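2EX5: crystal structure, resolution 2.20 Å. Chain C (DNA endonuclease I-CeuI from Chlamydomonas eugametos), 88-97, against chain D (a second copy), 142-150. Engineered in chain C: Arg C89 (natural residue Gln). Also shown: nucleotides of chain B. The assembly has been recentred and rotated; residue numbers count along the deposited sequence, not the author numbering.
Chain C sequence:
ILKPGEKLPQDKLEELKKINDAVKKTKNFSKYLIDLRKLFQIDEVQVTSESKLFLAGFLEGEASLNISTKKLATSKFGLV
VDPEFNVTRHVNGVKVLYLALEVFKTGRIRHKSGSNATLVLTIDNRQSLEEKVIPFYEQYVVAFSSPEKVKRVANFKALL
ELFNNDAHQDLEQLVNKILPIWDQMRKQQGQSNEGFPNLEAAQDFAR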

# COMPACT_ATOMS: atom_id res chain seq x y z
N THR C 88 -3.67 1.94 7.79
CA THR C 88 -4.85 2.55 7.27
C THR C 88 -5.33 1.69 6.14
O THR C 88 -4.56 1.09 5.40
CB THR C 88 -4.49 3.95 6.77
OG1 THR C 88 -3.81 4.58 7.86
CG2 THR C 88 -5.72 4.76 6.32
N ARG C 89 -6.64 1.51 6.10
CA ARG C 89 -7.24 0.72 5.02
C ARG C 89 -8.71 1.04 4.99
O ARG C 89 -9.34 1.13 6.00
CB ARG C 89 -7.03 -0.75 5.34
CG ARG C 89 -7.25 -1.79 4.26
CD ARG C 89 -6.47 -1.70 2.89
NE ARG C 89 -7.06 -2.70 2.01
CZ ARG C 89 -8.05 -2.50 1.11
NH1 ARG C 89 -8.48 -1.29 0.82
NH2 ARG C 89 -8.55 -3.54 0.41
N HIS C 90 -9.26 1.19 3.80
CA HIS C 90 -10.69 1.21 3.63
C HIS C 90 -11.33 -0.00 4.30
O HIS C 90 -10.78 -1.14 4.25
CB HIS C 90 -10.97 1.20 2.14
CG HIS C 90 -12.43 1.24 1.80
ND1 HIS C 90 -13.05 2.36 1.29
CD2 HIS C 90 -13.39 0.30 1.94
CE1 HIS C 90 -14.32 2.09 1.05
NE2 HIS C 90 -14.55 0.85 1.46
N VAL C 91 -12.46 0.23 4.95
CA VAL C 91 -13.27 -0.86 5.51
C VAL C 91 -13.37 -2.20 4.68
O VAL C 91 -13.25 -3.27 5.24
CB VAL C 91 -14.66 -0.40 5.90
CG1 VAL C 91 -15.57 -0.16 4.66
CG2 VAL C 91 -15.25 -1.51 6.82
N ASN C 92 -13.55 -2.17 3.36
CA ASN C 92 -13.49 -3.42 2.55
C ASN C 92 -12.22 -4.30 2.74
O ASN C 92 -12.21 -5.49 2.37
CB ASN C 92 -13.65 -3.21 1.03
CG ASN C 92 -14.82 -2.41 0.64
OD1 ASN C 92 -15.72 -2.15 1.45
ND2 ASN C 92 -14.79 -1.92 -0.63
N GLY C 93 -11.18 -3.76 3.36
CA GLY C 93 -10.00 -4.54 3.68
C GLY C 93 -9.66 -4.73 5.14
O GLY C 93 -8.53 -5.15 5.46
N VAL C 94 -10.60 -4.43 6.03
CA VAL C 94 -10.53 -4.72 7.45
C VAL C 94 -9.96 -6.08 7.83
O VAL C 94 -9.25 -6.27 8.86
CB VAL C 94 -11.94 -4.45 8.10
CG1 VAL C 94 -13.08 -5.53 7.61
CG2 VAL C 94 -11.86 -4.34 9.64
N LYS C 95 -10.16 -7.04 6.96
CA LYS C 95 -9.71 -8.40 7.20
C LYS C 95 -8.22 -8.51 7.45
O LYS C 95 -7.79 -9.12 8.41
CB LYS C 95 -10.16 -9.25 6.02
CG LYS C 95 -9.46 -10.61 5.91
CD LYS C 95 -10.14 -11.44 4.84
CE LYS C 95 -9.29 -12.68 4.53
NZ LYS C 95 -8.49 -12.80 5.69
N VAL C 96 -7.41 -7.88 6.59
CA VAL C 96 -5.95 -7.71 6.89
C VAL C 96 -5.62 -6.84 8.12
O VAL C 96 -4.64 -7.08 8.81
CB VAL C 96 -5.24 -7.23 5.58
CG1 VAL C 96 -3.72 -7.36 5.64
CG2 VAL C 96 -5.75 -8.08 4.36
N LEU C 97 -6.40 -5.79 8.39
CA LEU C 97 -6.30 -5.01 9.68
C LEU C 97 -6.53 -5.94 10.94
O LEU C 97 -5.83 -5.88 11.97
CB LEU C 97 -7.40 -3.92 9.60
CG LEU C 97 -6.89 -2.50 9.41
CD1 LEU C 97 -5.71 -2.46 8.46
CD2 LEU C 97 -7.97 -1.48 9.12
N VAL D 142 -4.89 -14.83 -2.62
CA VAL D 142 -6.35 -14.93 -2.41
C VAL D 142 -6.78 -15.38 -1.00
O VAL D 142 -7.75 -14.87 -0.43
CB VAL D 142 -6.94 -15.84 -3.57
CG1 VAL D 142 -8.12 -16.66 -3.11
CG2 VAL D 142 -7.25 -14.94 -4.82
N ALA D 143 -6.01 -16.32 -0.45
CA ALA D 143 -6.22 -16.84 0.89
C ALA D 143 -6.28 -15.73 1.95
O ALA D 143 -7.14 -15.79 2.88
CB ALA D 143 -5.15 -17.82 1.23
N PHE D 144 -5.38 -14.74 1.83
CA PHE D 144 -5.31 -13.67 2.84
C PHE D 144 -5.98 -12.35 2.47
O PHE D 144 -5.89 -11.38 3.21
CB PHE D 144 -3.84 -13.37 3.07
CG PHE D 144 -2.96 -14.60 3.19
CD1 PHE D 144 -2.98 -15.38 4.33
CD2 PHE D 144 -2.11 -14.92 2.18
CE1 PHE D 144 -2.17 -16.52 4.45
CE2 PHE D 144 -1.27 -16.09 2.32
CZ PHE D 144 -1.32 -16.84 3.45
N SER D 145 -6.66 -12.32 1.34
CA SER D 145 -7.03 -11.07 0.68
C SER D 145 -8.49 -10.73 1.06
O SER D 145 -9.26 -11.61 1.55
CB SER D 145 -6.79 -11.23 -0.84
OG SER D 145 -7.38 -10.25 -1.67
N SER D 146 -8.89 -9.49 0.86
CA SER D 146 -10.25 -9.16 1.21
C SER D 146 -11.26 -9.66 0.16
O SER D 146 -10.89 -9.89 -0.96
CB SER D 146 -10.37 -7.69 1.28
OG SER D 146 -9.82 -7.19 0.09
N PRO D 147 -12.54 -9.83 0.53
CA PRO D 147 -13.59 -10.07 -0.51
C PRO D 147 -13.58 -9.11 -1.71
O PRO D 147 -13.55 -9.57 -2.80
CB PRO D 147 -14.90 -10.00 0.28
CG PRO D 147 -14.48 -10.63 1.63
CD PRO D 147 -13.10 -9.94 1.90
N GLU D 148 -13.56 -7.80 -1.54
CA GLU D 148 -13.47 -6.98 -2.70
C GLU D 148 -12.31 -7.42 -3.68
O GLU D 148 -12.54 -7.47 -4.85
CB GLU D 148 -13.36 -5.53 -2.33
CG GLU D 148 -13.37 -4.59 -3.57
CD GLU D 148 -12.95 -3.18 -3.24
OE1 GLU D 148 -12.32 -2.97 -2.18
OE2 GLU D 148 -13.26 -2.29 -4.06
N LYS D 149 -11.11 -7.74 -3.20
CA LYS D 149 -9.94 -8.04 -4.08
C LYS D 149 -9.94 -9.39 -4.71
O LYS D 149 -9.43 -9.54 -5.83
CB LYS D 149 -8.63 -7.93 -3.28
CG LYS D 149 -7.85 -6.57 -3.62
CD LYS D 149 -8.28 -5.36 -2.84
CE LYS D 149 -7.08 -4.35 -2.78
NZ LYS D 149 -6.48 -4.00 -4.16
N VAL D 150 -10.45 -10.37 -3.97
CA VAL D 150 -10.73 -11.71 -4.48
C VAL D 150 -11.72 -11.64 -5.68
O VAL D 150 -11.47 -12.24 -6.72
CB VAL D 150 -11.18 -12.67 -3.35
CG1 VAL D 150 -11.64 -14.10 -3.90
CG2 VAL D 150 -10.09 -12.79 -2.31
P DG B 15 -6.80 2.28 0.99
OP1 DG B 15 -5.69 1.68 0.15
OP2 DG B 15 -7.92 1.43 1.46
O5' DG B 15 -5.92 2.69 2.29
C5' DG B 15 -5.19 3.83 2.63
C4' DG B 15 -4.06 4.25 1.73
O4' DG B 15 -4.57 5.57 1.58
C3' DG B 15 -2.67 4.32 2.42
O3' DG B 15 -1.79 4.40 1.35
C2' DG B 15 -2.84 5.52 3.27
C1' DG B 15 -3.70 6.36 2.31
N9 DG B 15 -4.49 7.45 2.84
C8 DG B 15 -5.73 7.36 3.44
N7 DG B 15 -6.20 8.50 3.81
C5 DG B 15 -5.20 9.41 3.38
C6 DG B 15 -5.19 10.78 3.48
O6 DG B 15 -6.11 11.40 3.95
N1 DG B 15 -4.09 11.46 2.97
C2 DG B 15 -3.07 10.77 2.39
N2 DG B 15 -2.12 11.56 1.91
N3 DG B 15 -3.03 9.42 2.23
C4 DG B 15 -4.14 8.81 2.77
O HOH W 1 -14.40 -6.40 1.10

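The two copies meet where chain C leaves a strand, turns, and enters a helix, and where a chain D loop enters a helix of its own. The closest CA pair is Gly C93 CA to Ser D146 CA, 5.2 Å, and the two stretches together bury 412 Å².

At the end of the strand, the engineered Arg C89 extends toward chain D while also holding DNA. Its NH1 donates to OP2 of DG15 of chain B at 2.8 Å (N-H...O angle 150°), and the backbone N of His C90 donates to the same OP2 at 2.7 Å (169°), so one phosphate oxygen anchors both residues. On the protein side, Arg C89 NH2 lies 3.6 Å from Lys D149 CE and 3.9 Å from Ser D146 OG; the first is a contact with the aliphatic part of the lysine.

The chain then turns, with Gly C93 N bonded to His C90 O at 2.8 Å. Asn C92 supplies the only direct hydrogen bond between the two stretches: Asn C92 ND2 donates to Glu D148 OE1 at 3.1 Å and 166°, a nearly linear pairing of amide with carboxylate. Asn C92 O accepts from the O of water 1 at 2.7 Å, and that O accepts from Glu D148 N at 3.1 Å, bridging backbone to backbone beside the side-chain bond.

Gly C93 and Ser D146 are both N-caps, so two helix starts lie close together here. Gly C93 CA sits 4.0 Å from Ser D146 CB; an ideal CB on Gly C93 would come within 2.3 Å of Arg C89 NE, a clash inside chain C itself.

Lys C95, extended with chi1 to chi3 all t, lays its methylenes against the chain D loop: Lys C95 CE is 3.2 Å from Ser D145 O and Lys C95 CD 4.4 Å from Pro D147 CD. Lys C95 NZ stays 3.9 Å from Phe D144 O, too far for a hydrogen bond. Val C96, whose CA-to-CB bond points sideways, brings CG2 to 3.5 Å from Phe D144 O.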